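Local coordinates for protein putative carboxymuconolactone decarboxylase (Burkholderia xenovorans, PDB 2QEU) that is of uncertain function but, as a member of the carboxymuconolactone decarboxylase family of AhpD-like proteins, may have peroxiredoxin activity, at residues 91-96 with 130-135; 22-27 with 67-72; 83-88 with 119-124; 33-36 with 42-45. All coordinates share one frame; numbering follows the deposited sequence. Where two conformers were deposited one is given.

The chain is all helical. Contacts 1 and 3 both join helix 82-94 to helix 122-137, with centres about 14 Å apart. Contact 2 ties helix 10-25 to helix 65-79 about 4 Å from the centre of the chain, and touches helix 82-94 through His69 and Met25. It meets contact 3 where His69 ND1 and His88 ND1 lie 2.8 Å apart, a probable hydrogen bond. Citrate, bound to His88 and close to Met25, and acetate, close to Met25, probably come from the crystallisation liquor but may mark a pocket here. Ala91 and Ala92 of contact 1 also pack on His69. Contact 4 lies apart, its centre about 27 Å from that of contact 1.

Contact 1: 91-96 with 130-135; sequences AAMNAG and VEFEKE
The end of helix 82-94 lies beside helix 122-137, with the CA atoms of Met93 and Glu133 7.8 Å apart. Met93, a selenomethionine, makes a Met-aromatic contact with Phe132 within this all-helical fold. Its SE lies 5.3 Å from the centroid of the Phe132 ring and at the ring edge, 87° off the normal. Met93 CB also meets that edge, in the ring plane. The selenomethionine chain bends at its last torsion (chi3 64°), which carries CE past the ring to the backbone of the second helix. There CE lies 3.4 Å from Glu133 N and also packs on Glu133 CB. The Met93 and Phe132 side chains run past each other in opposite directions. Phe128, one turn earlier, meets the Phe132 ring at nearly parallel planes. The exposed Glu133 turns its carboxylate to a bound glycerol. Just beyond the contact, Gly96 ends helix 82-94 in a Schellman motif, with positive phi. Asn94 meets the ring at its edge. Its amide plane stands 73° from the ring plane, and OD1 lies 3.6 Å from Phe132 CZ.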
loop_
_atom_site.group_PDB
_atom_site.type_symbol
_atom_site.label_atom_id
_atom_site.label_comp_id
_atom_site.label_asym_id
_atom_site.label_seq_id
_atom_site.Cartn_x
_atom_site.Cartn_y
_atom_site.Cartn_z
ATOM N N ALA B 91 -12.626 -19.269 11.258
ATOM C CA ALA B 91 -11.698 -20.398 11.146
ATOM C C ALA B 91 -10.780 -20.491 12.388
ATOM O O ALA B 91 -10.637 -21.559 12.997
ATOM C CB ALA B 91 -10.875 -20.280 9.842
ATOM N N ALA B 92 -10.181 -19.359 12.776
ATOM C CA ALA B 92 -9.263 -19.353 13.909
ATOM C C ALA B 92 -9.976 -19.851 15.169
ATOM O O ALA B 92 -9.403 -20.601 15.974
ATOM C CB ALA B 92 -8.625 -17.923 14.138
HETATM N N MSE B 93 -11.203 -19.364 15.375
HETATM C CA MSE B 93 -11.946 -19.637 16.605
HETATM C C MSE B 93 -12.471 -21.065 16.593
HETATM O O MSE B 93 -12.475 -21.749 17.623
HETATM C CB MSE B 93 -13.069 -18.625 16.790
HETATM C CG MSE B 93 -12.528 -17.268 17.209
HETATM SE SE MSE B 93 -13.838 -15.893 17.396
HETATM C CE MSE B 93 -14.902 -16.672 18.906
ATOM N N ASN B 94 -12.852 -21.534 15.408
ATOM C CA ASN B 94 -13.154 -22.952 15.242
ATOM C C ASN B 94 -11.971 -23.828 15.625
ATOM O O ASN B 94 -12.184 -24.953 16.141
ATOM C CB ASN B 94 -13.655 -23.262 13.815
ATOM C CG ASN B 94 -15.124 -22.931 13.613
ATOM O OD1 ASN B 94 -15.915 -22.973 14.561
ATOM N ND2 ASN B 94 -15.510 -22.655 12.373
ATOM N N ALA B 95 -10.752 -23.363 15.369
ATOM C CA ALA B 95 -9.535 -24.089 15.705
ATOM C C ALA B 95 -9.019 -23.793 17.130
ATOM O O ALA B 95 -7.937 -24.245 17.530
ATOM C CB ALA B 95 -8.435 -23.824 14.619
ATOM N N GLY B 96 -9.768 -23.018 17.904
ATOM C CA GLY B 96 -9.470 -22.829 19.318
ATOM C C GLY B 96 -8.992 -21.464 19.746
ATOM O O GLY B 96 -8.706 -21.250 20.907
ATOM N N VAL B 130 -17.056 -11.478 19.177
ATOM C CA VAL B 130 -17.852 -11.399 20.417
ATOM C C VAL B 130 -19.169 -12.178 20.294
ATOM O O VAL B 130 -19.542 -12.851 21.211
ATOM C CB VAL B 130 -18.062 -9.914 20.846
ATOM C CG1 VAL B 130 -19.184 -9.766 21.945
ATOM C CG2 VAL B 130 -16.670 -9.304 21.286
ATOM N N GLU B 131 -19.799 -12.118 19.138
ATOM C CA GLU B 131 -21.007 -12.872 18.875
ATOM C C GLU B 131 -20.689 -14.336 18.583
ATOM O O GLU B 131 -21.366 -15.258 19.084
ATOM C CB GLU B 131 -21.829 -12.238 17.753
ATOM C CG GLU B 131 -22.230 -10.764 18.000
ATOM C CD GLU B 131 -22.796 -10.483 19.386
ATOM O OE1 GLU B 131 -23.720 -11.228 19.816
ATOM O OE2 GLU B 131 -22.324 -9.515 20.045
ATOM N N PHE B 132 -19.640 -14.587 17.815
ATOM C CA PHE B 132 -19.293 -15.960 17.468
ATOM C C PHE B 132 -18.839 -16.819 18.662
ATOM O O PHE B 132 -19.078 -18.021 18.691
ATOM C CB PHE B 132 -18.230 -15.998 16.352
ATOM C CG PHE B 132 -18.052 -17.379 15.750
ATOM C CD1 PHE B 132 -19.114 -18.035 15.152
ATOM C CD2 PHE B 132 -16.824 -18.020 15.812
ATOM C CE1 PHE B 132 -18.928 -19.266 14.590
ATOM C CE2 PHE B 132 -16.634 -19.259 15.268
ATOM C CZ PHE B 132 -17.701 -19.904 14.683
ATOM N N GLU B 133 -18.233 -16.182 19.645
ATOM C CA GLU B 133 -17.821 -16.847 20.861
ATOM C C GLU B 133 -19.059 -17.449 21.517
ATOM O O GLU B 133 -19.037 -18.583 22.004
ATOM C CB GLU B 133 -17.212 -15.814 21.806
ATOM C CG GLU B 133 -16.745 -16.424 23.124
ATOM C CD GLU B 133 -15.972 -15.439 24.005
ATOM O OE1 GLU B 133 -16.445 -14.299 24.164
ATOM O OE2 GLU B 133 -14.915 -15.840 24.537
ATOM N N LYS B 134 -20.159 -16.700 21.554
ATOM C CA LYS B 134 -21.397 -17.219 22.154
ATOM C C LYS B 134 -22.039 -18.288 21.293
ATOM O O LYS B 134 -22.572 -19.274 21.828
ATOM C CB LYS B 134 -22.389 -16.105 22.413
ATOM C CG LYS B 134 -21.897 -15.128 23.466
ATOM C CD LYS B 134 -22.852 -13.982 23.674
ATOM C CE LYS B 134 -22.922 -13.084 22.465
ATOM N NZ LYS B 134 -23.324 -11.690 22.827
ATOM N N GLU B 135 -21.942 -18.119 19.957
ATOM C CA GLU B 135 -22.468 -19.139 19.061
ATOM C C GLU B 135 -21.718 -20.442 19.256
ATOM O O GLU B 135 -22.315 -21.497 19.435
ATOM C CB GLU B 135 -22.365 -18.676 17.608
ATOM C CG GLU B 135 -23.064 -19.569 16.661
ATOM C CD GLU B 135 -22.748 -19.260 15.190
ATOM O OE1 GLU B 135 -22.786 -18.094 14.793
ATOM O OE2 GLU B 135 -22.451 -20.227 14.448
#

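Contact 2: 22-27 with 67-72; sequences ESDMGG and YKHLIL
His69 on helix 65-79 reaches across to Asp24, in the last turn of helix 10-25. The CA atoms of the two residues are 9.4 Å apart, so the side chains span the gap. His69 CB points toward the other helix and packs on Ala92 of helix 82-94. From CB the chain turns beside the backbone N (chi1 -76°), and this sends the imidazole out to the carboxylate. Ring atom CD2 is 3.9 Å from Asp24 OD1. ND1 is paired with His88 ND1 of helix 82-94, in a probable hydrogen bond. CE1 has Asp24 OD2 3.1 Å away and the selenium of Met25 at 3.9 Å. That selenium approaches the ring obliquely. The tip, NE2, donates a hydrogen bond to Asp24 OD1 at 2.7 Å, with an angle of 162° at the hydrogen. The acceptor lies in the imidazole plane. Seen from the carboxylate, the donor comes on the syn side but 31° out of plane, so the two flat groups are not coplanar. Asp24 OD2 also forms a salt bridge with Arg50, so both carboxylate oxygens have partners. With NE2 committed to Asp24 and ND1 facing His88, both ring nitrogens have partners, and ring rotation is probably restrained. The whole is a buried His-carboxylate hydrogen bond, coupled to a second histidine beside a site where citrate and acetate, probably from the crystallisation liquor, are bound.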
loop_
_atom_site.group_PDB
_atom_site.type_symbol
_atom_site.label_atom_id
_atom_site.label_comp_id
_atom_site.label_asym_id
_atom_site.label_seq_id
_atom_site.Cartn_x
_atom_site.Cartn_y
_atom_site.Cartn_z
ATOM N N GLU B 22 -14.098 -26.987 3.370
ATOM C CA GLU B 22 -15.082 -27.229 4.412
ATOM C C GLU B 22 -14.395 -27.329 5.771
ATOM O O GLU B 22 -14.865 -26.750 6.754
ATOM C CB GLU B 22 -15.893 -28.494 4.126
ATOM C CG GLU B 22 -16.794 -28.392 2.881
ATOM C CD GLU B 22 -17.909 -27.359 2.998
ATOM O OE1 GLU B 22 -18.230 -26.922 4.123
ATOM O OE2 GLU B 22 -18.481 -27.001 1.956
ATOM N N SER B 23 -13.271 -28.044 5.813
ATOM C CA SER B 23 -12.531 -28.262 7.044
ATOM C C SER B 23 -11.932 -26.970 7.563
ATOM O O SER B 23 -12.125 -26.583 8.724
ATOM C CB SER B 23 -11.411 -29.263 6.776
ATOM O OG SER B 23 -10.651 -29.499 7.940
ATOM N N ASP B 24 -11.250 -26.281 6.665
ATOM C CA ASP B 24 -10.504 -25.101 7.057
ATOM C C ASP B 24 -11.384 -23.893 7.282
ATOM O O ASP B 24 -11.193 -23.156 8.285
ATOM C CB ASP B 24 -9.469 -24.756 6.006
ATOM C CG ASP B 24 -8.508 -23.709 6.506
ATOM O OD1 ASP B 24 -7.827 -23.991 7.543
ATOM O OD2 ASP B 24 -8.487 -22.640 5.867
HETATM N N MSE B 25 -12.332 -23.702 6.353
HETATM C CA MSE B 25 -13.145 -22.479 6.263
HETATM C C MSE B 25 -14.651 -22.626 6.429
HETATM O O MSE B 25 -15.367 -21.614 6.453
HETATM C CB MSE B 25 -12.858 -21.755 4.919
HETATM C CG MSE B 25 -11.398 -21.397 4.722
HETATM SE SE MSE B 25 -10.913 -19.796 5.774
HETATM C CE MSE B 25 -11.500 -18.417 4.522
ATOM N N GLY B 26 -15.153 -23.860 6.549
ATOM C CA GLY B 26 -16.590 -24.062 6.586
ATOM C C GLY B 26 -17.278 -23.832 5.254
ATOM O O GLY B 26 -18.494 -23.653 5.224
ATOM N N GLY B 27 -16.525 -23.887 4.154
ATOM C CA GLY B 27 -17.054 -23.630 2.809
ATOM C C GLY B 27 -16.109 -22.778 1.933
ATOM O O GLY B 27 -15.046 -22.315 2.387
ATOM N N TYR B 67 -3.341 -20.061 15.130
ATOM C CA TYR B 67 -2.394 -18.950 14.924
ATOM C C TYR B 67 -2.119 -18.643 13.444
ATOM O O TYR B 67 -1.906 -17.479 13.073
ATOM C CB TYR B 67 -1.104 -19.182 15.721
ATOM C CG TYR B 67 -1.378 -19.234 17.209
ATOM C CD1 TYR B 67 -2.206 -18.296 17.837
ATOM C CD2 TYR B 67 -0.858 -20.248 17.992
ATOM C CE1 TYR B 67 -2.512 -18.385 19.207
ATOM C CE2 TYR B 67 -1.129 -20.337 19.342
ATOM C CZ TYR B 67 -1.946 -19.422 19.961
ATOM O OH TYR B 67 -2.209 -19.564 21.310
ATOM N N LYS B 68 -2.174 -19.687 12.597
ATOM C CA LYS B 68 -2.134 -19.495 11.165
ATOM C C LYS B 68 -3.271 -18.574 10.726
ATOM O O LYS B 68 -3.066 -17.595 10.020
ATOM C CB LYS B 68 -2.228 -20.809 10.416
ATOM C CG LYS B 68 -1.019 -21.717 10.608
ATOM C CD LYS B 68 -0.992 -22.864 9.560
ATOM C CE LYS B 68 0.292 -23.629 9.684
ATOM N NZ LYS B 68 0.321 -24.772 8.767
ATOM N N HIS B 69 -4.482 -18.909 11.156
ATOM C CA HIS B 69 -5.617 -18.041 10.829
ATOM C C HIS B 69 -5.600 -16.682 11.505
ATOM O O HIS B 69 -6.032 -15.707 10.885
ATOM C CB HIS B 69 -6.922 -18.759 11.067
ATOM C CG HIS B 69 -7.246 -19.762 10.016
ATOM N ND1 HIS B 69 -7.696 -19.417 8.761
ATOM C CD2 HIS B 69 -7.168 -21.109 10.038
ATOM C CE1 HIS B 69 -7.892 -20.518 8.053
ATOM N NE2 HIS B 69 -7.591 -21.566 8.808
ATOM N N LEU B 70 -5.050 -16.577 12.712
ATOM C CA LEU B 70 -4.846 -15.263 13.308
ATOM C C LEU B 70 -3.922 -14.395 12.434
ATOM O O LEU B 70 -4.205 -13.225 12.235
ATOM C CB LEU B 70 -4.302 -15.382 14.722
ATOM C CG LEU B 70 -4.057 -14.044 15.432
ATOM C CD1 LEU B 70 -5.304 -13.211 15.519
ATOM C CD2 LEU B 70 -3.468 -14.356 16.811
ATOM N N ILE B 71 -2.825 -14.963 11.919
ATOM C CA ILE B 71 -1.957 -14.197 11.003
ATOM C C ILE B 71 -2.775 -13.692 9.792
ATOM O O ILE B 71 -2.688 -12.529 9.435
ATOM C CB ILE B 71 -0.702 -15.012 10.575
ATOM C CG1 ILE B 71 0.237 -15.188 11.802
ATOM C CG2 ILE B 71 0.025 -14.384 9.368
ATOM C CD1 ILE B 71 1.290 -16.345 11.695
ATOM N N LEU B 72 -3.619 -14.569 9.243
ATOM C CA LEU B 72 -4.470 -14.195 8.100
ATOM C C LEU B 72 -5.482 -13.130 8.466
ATOM O O LEU B 72 -5.753 -12.220 7.673
ATOM C CB LEU B 72 -5.047 -15.429 7.440
ATOM C CG LEU B 72 -3.996 -16.237 6.704
ATOM C CD1 LEU B 72 -4.556 -17.674 6.454
ATOM C CD2 LEU B 72 -3.540 -15.568 5.456
#

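Contact 3: 83-88 with 119-124; sequences IGIVNH and GKTGRK
This buried contact joins helix 82-94 to the start of helix 122-137, within the helical core of the AhpD-like fold. The backbones come near at Ile85 and Gly122, whose CA atoms are 7.5 Å apart. Ile85 carries the contact with both of its methyl groups. Its CG1 runs anti to the backbone N (chi1 -154°) and the chain stays extended, so CD1 is pushed straight at the opposite backbone. CD1 lies 3.7 Å from Gly122 CA and at the same distance, 3.7 Å, from Thr121 O. The methyl thus rests on the main chain at Gly122. The other methyl, Ile85 CG2, meets Thr121 CG2 at 4.1 Å, with the two side chains crossing at a slant. Thr121 thus divides its roles. Its methyl faces the isoleucine, while OG1 is hydrogen-bonded to Asp80. The turn is braced on its far side by Arg123, whose NE donates to Gly119 O at 2.9 Å. The guanidinium then reaches Glu30 and Gln34 of a second subunit. No hydrogen bond links the two segments, and the contact is one of apolar packing against backbone. Around it, Ile85 also packs on Val73 and Ala77 of helix 65-79 and on Ala125 of helix 122-137, so this side chain of helix 82-94 lies between helices 65-79 and 122-137.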
loop_
_atom_site.group_PDB
_atom_site.type_symbol
_atom_site.label_atom_id
_atom_site.label_comp_id
_atom_site.label_asym_id
_atom_site.label_seq_id
_atom_site.Cartn_x
_atom_site.Cartn_y
_atom_site.Cartn_z
ATOM N N ILE B 83 -14.629 -9.484 4.232
ATOM C CA ILE B 83 -15.211 -10.828 4.100
ATOM C C ILE B 83 -14.187 -11.838 4.599
ATOM O O ILE B 83 -14.472 -12.655 5.459
ATOM C CB ILE B 83 -15.611 -11.145 2.630
ATOM C CG1 ILE B 83 -16.643 -10.119 2.163
ATOM C CG2 ILE B 83 -16.175 -12.576 2.534
ATOM C CD1 ILE B 83 -17.797 -9.991 3.081
ATOM N N GLY B 84 -12.984 -11.747 4.059
ATOM C CA GLY B 84 -11.896 -12.587 4.496
ATOM C C GLY B 84 -11.582 -12.495 5.966
ATOM O O GLY B 84 -11.327 -13.516 6.596
ATOM N N ILE B 85 -11.618 -11.291 6.535
ATOM C CA ILE B 85 -11.261 -11.125 7.954
ATOM C C ILE B 85 -12.255 -11.910 8.841
ATOM O O ILE B 85 -11.855 -12.602 9.787
ATOM C CB ILE B 85 -11.102 -9.642 8.426
ATOM C CG1 ILE B 85 -10.155 -9.622 9.629
ATOM C CG2 ILE B 85 -12.475 -9.004 8.809
ATOM C CD1 ILE B 85 -9.849 -8.285 10.137
ATOM N N VAL B 86 -13.555 -11.872 8.506
ATOM C CA VAL B 86 -14.532 -12.609 9.275
ATOM C C VAL B 86 -14.344 -14.108 8.995
ATOM O O VAL B 86 -14.345 -14.889 9.924
ATOM C CB VAL B 86 -15.953 -12.138 8.934
ATOM C CG1 VAL B 86 -17.021 -13.127 9.442
ATOM C CG2 VAL B 86 -16.151 -10.734 9.459
ATOM N N ASN B 87 -14.150 -14.513 7.730
ATOM C CA ASN B 87 -13.905 -15.932 7.446
ATOM C C ASN B 87 -12.717 -16.538 8.222
ATOM O O ASN B 87 -12.810 -17.657 8.731
ATOM C CB ASN B 87 -13.772 -16.204 5.929
ATOM C CG ASN B 87 -15.104 -16.020 5.184
ATOM O OD1 ASN B 87 -16.177 -16.150 5.785
ATOM N ND2 ASN B 87 -15.034 -15.755 3.884
ATOM N N HIS B 88 -11.601 -15.806 8.280
ATOM C CA HIS B 88 -10.436 -16.268 9.033
ATOM C C HIS B 88 -10.617 -16.180 10.562
ATOM O O HIS B 88 -10.047 -16.999 11.325
ATOM C CB HIS B 88 -9.159 -15.578 8.537
ATOM C CG HIS B 88 -8.723 -16.050 7.189
ATOM N ND1 HIS B 88 -8.183 -17.297 6.985
ATOM C CD2 HIS B 88 -8.772 -15.455 5.971
ATOM C CE1 HIS B 88 -7.932 -17.459 5.700
ATOM N NE2 HIS B 88 -8.293 -16.365 5.060
ATOM N N GLY B 119 -9.130 0.448 12.942
ATOM C CA GLY B 119 -10.321 1.227 12.708
ATOM C C GLY B 119 -11.117 0.896 11.477
ATOM O O GLY B 119 -12.319 0.993 11.480
ATOM N N LYS B 120 -10.443 0.579 10.380
ATOM C CA LYS B 120 -11.161 0.309 9.138
ATOM C C LYS B 120 -11.786 -1.094 9.211
ATOM O O LYS B 120 -12.998 -1.249 9.301
ATOM C CB LYS B 120 -10.271 0.470 7.900
ATOM C CG LYS B 120 -9.779 1.921 7.642
ATOM C CD LYS B 120 -8.849 2.032 6.404
ATOM C CE LYS B 120 -9.634 1.931 5.122
ATOM N NZ LYS B 120 -8.800 1.939 3.896
ATOM N N THR B 121 -10.944 -2.111 9.215
ATOM C CA THR B 121 -11.375 -3.486 9.049
ATOM C C THR B 121 -11.081 -4.377 10.242
ATOM O O THR B 121 -11.922 -5.222 10.642
ATOM C CB THR B 121 -10.709 -4.049 7.738
ATOM O OG1 THR B 121 -10.995 -3.154 6.648
ATOM C CG2 THR B 121 -11.207 -5.401 7.397
ATOM N N GLY B 122 -9.942 -4.160 10.894
ATOM C CA GLY B 122 -9.573 -5.065 11.995
ATOM C C GLY B 122 -10.653 -5.223 13.062
ATOM O O GLY B 122 -10.960 -6.307 13.571
ATOM N N ARG B 123 -11.248 -4.098 13.464
ATOM C CA ARG B 123 -12.245 -4.125 14.525
ATOM C C ARG B 123 -13.499 -4.913 14.139
ATOM O O ARG B 123 -14.229 -5.382 15.021
ATOM C CB ARG B 123 -12.578 -2.722 14.984
ATOM C CG ARG B 123 -13.303 -1.874 13.974
ATOM C CD ARG B 123 -13.470 -0.469 14.523
ATOM N NE ARG B 123 -14.216 0.420 13.650
ATOM C CZ ARG B 123 -15.511 0.678 13.766
ATOM N NH1 ARG B 123 -16.259 0.086 14.697
ATOM N NH2 ARG B 123 -16.051 1.542 12.940
ATOM N N LYS B 124 -13.765 -5.057 12.833
ATOM C CA LYS B 124 -14.961 -5.835 12.410
ATOM C C LYS B 124 -14.819 -7.325 12.818
ATOM O O LYS B 124 -15.820 -8.029 13.147
ATOM C CB LYS B 124 -15.110 -5.718 10.900
ATOM C CG LYS B 124 -15.301 -4.316 10.336
ATOM C CD LYS B 124 -15.464 -4.338 8.813
ATOM C CE LYS B 124 -15.995 -2.992 8.326
ATOM N NZ LYS B 124 -15.974 -2.896 6.872
#

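Contact 4: 33-36 with 42-45; sequences VQLA and TFDA
Ala36 and Phe43 form a CH-pi contact between helix 30-38 and helix 40-53, consecutive helices joined by a tight turn. The methyl carbon Ala36 CB sits over one face of the Phe43 ring, 3.8 Å from its centroid and 15° off the normal. It is offset a little toward the rim, and its nearest ring atom is Phe43 CD2 at 3.7 Å. Phe43 CG is anti to the backbone N (chi1 169°), which turns a ring face to Ala36 CB. The backbones are close here, with the CA atoms of Ala36 and Phe43 5.2 Å apart. Phe43 CB therefore also touches Ala36 CA, at 3.7 Å. The remaining contacts are aliphatic and come from Leu35. Its CD2 reaches Phe43 CA at 3.7 Å and lies near the plane of the ring, at its edge. The same methyl meets Thr42 CG2 at 4.0 Å, the two side chains crossing at about a right angle. Leu35 and Thr42 also pack on Trp118 and Leu107 of a neighbouring subunit. Helix 10-25 adds to the site through Leu14, which touches both Ala36 and Phe43, and through Ile13. No hydrogen bond crosses between 33-36 and 42-45. All four touching residues are buried, so the helical hairpin is held here by van der Waals and CH-pi contacts, with close fit and hydrophobic burial in place of polar pairing.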
loop_
_atom_site.group_PDB
_atom_site.type_symbol
_atom_site.label_atom_id
_atom_site.label_comp_id
_atom_site.label_asym_id
_atom_site.label_seq_id
_atom_site.Cartn_x
_atom_site.Cartn_y
_atom_site.Cartn_z
ATOM N N VAL B 33 -15.183 -19.193 -5.495
ATOM C CA VAL B 33 -16.196 -19.758 -6.382
ATOM C C VAL B 33 -16.046 -19.186 -7.786
ATOM O O VAL B 33 -15.988 -19.931 -8.773
ATOM C CB VAL B 33 -17.649 -19.509 -5.885
ATOM C CG1 VAL B 33 -18.666 -19.973 -6.930
ATOM C CG2 VAL B 33 -17.875 -20.201 -4.541
ATOM N N GLN B 34 -15.946 -17.855 -7.868
ATOM C CA GLN B 34 -15.790 -17.158 -9.151
ATOM C C GLN B 34 -14.471 -17.545 -9.818
ATOM O O GLN B 34 -14.450 -17.799 -11.011
ATOM C CB GLN B 34 -15.897 -15.609 -9.007
ATOM C CG GLN B 34 -16.699 -14.947 -10.174
ATOM C CD GLN B 34 -16.506 -13.409 -10.307
ATOM O OE1 GLN B 34 -16.471 -12.693 -9.314
ATOM N NE2 GLN B 34 -16.444 -12.917 -11.539
ATOM N N LEU B 35 -13.386 -17.603 -9.041
ATOM C CA LEU B 35 -12.076 -18.018 -9.567
ATOM C C LEU B 35 -12.178 -19.435 -10.154
ATOM O O LEU B 35 -11.630 -19.706 -11.207
ATOM C CB LEU B 35 -11.005 -18.059 -8.500
ATOM C CG LEU B 35 -9.556 -18.191 -9.040
ATOM C CD1 LEU B 35 -9.115 -16.888 -9.716
ATOM C CD2 LEU B 35 -8.594 -18.591 -7.898
ATOM N N ALA B 36 -12.865 -20.329 -9.446
ATOM C CA ALA B 36 -13.051 -21.697 -9.938
ATOM C C ALA B 36 -13.777 -21.699 -11.269
ATOM O O ALA B 36 -13.414 -22.447 -12.183
ATOM C CB ALA B 36 -13.808 -22.554 -8.915
ATOM N N THR B 42 -5.969 -22.042 -12.362
ATOM C CA THR B 42 -5.448 -21.154 -11.291
ATOM C C THR B 42 -6.039 -21.499 -9.935
ATOM O O THR B 42 -5.311 -21.581 -8.951
ATOM C CB THR B 42 -5.603 -19.628 -11.628
ATOM O OG1 THR B 42 -4.631 -19.292 -12.621
ATOM C CG2 THR B 42 -5.412 -18.721 -10.368
ATOM N N PHE B 43 -7.343 -21.758 -9.890
ATOM C CA PHE B 43 -7.996 -22.137 -8.657
ATOM C C PHE B 43 -7.378 -23.440 -8.114
ATOM O O PHE B 43 -7.135 -23.537 -6.932
ATOM C CB PHE B 43 -9.518 -22.280 -8.861
ATOM C CG PHE B 43 -10.241 -22.916 -7.690
ATOM C CD1 PHE B 43 -10.503 -22.201 -6.533
ATOM C CD2 PHE B 43 -10.666 -24.243 -7.761
ATOM C CE1 PHE B 43 -11.142 -22.779 -5.461
ATOM C CE2 PHE B 43 -11.301 -24.834 -6.689
ATOM C CZ PHE B 43 -11.544 -24.110 -5.533
ATOM N N ASP B 44 -7.090 -24.406 -8.992
ATOM C CA ASP B 44 -6.523 -25.705 -8.569
ATOM C C ASP B 44 -5.136 -25.492 -7.946
ATOM O O ASP B 44 -4.906 -25.930 -6.834
ATOM C CB ASP B 44 -6.471 -26.713 -9.737
ATOM C CG ASP B 44 -5.999 -28.101 -9.298
ATOM O OD1 ASP B 44 -6.372 -28.596 -8.200
ATOM O OD2 ASP B 44 -5.266 -28.714 -10.088
ATOM N N ALA B 45 -4.241 -24.776 -8.639
ATOM C CA ALA B 45 -2.862 -24.565 -8.148
ATOM C C ALA B 45 -2.862 -23.773 -6.844
ATOM O O ALA B 45 -2.205 -24.141 -5.875
ATOM C CB ALA B 45 -2.006 -23.879 -9.191
#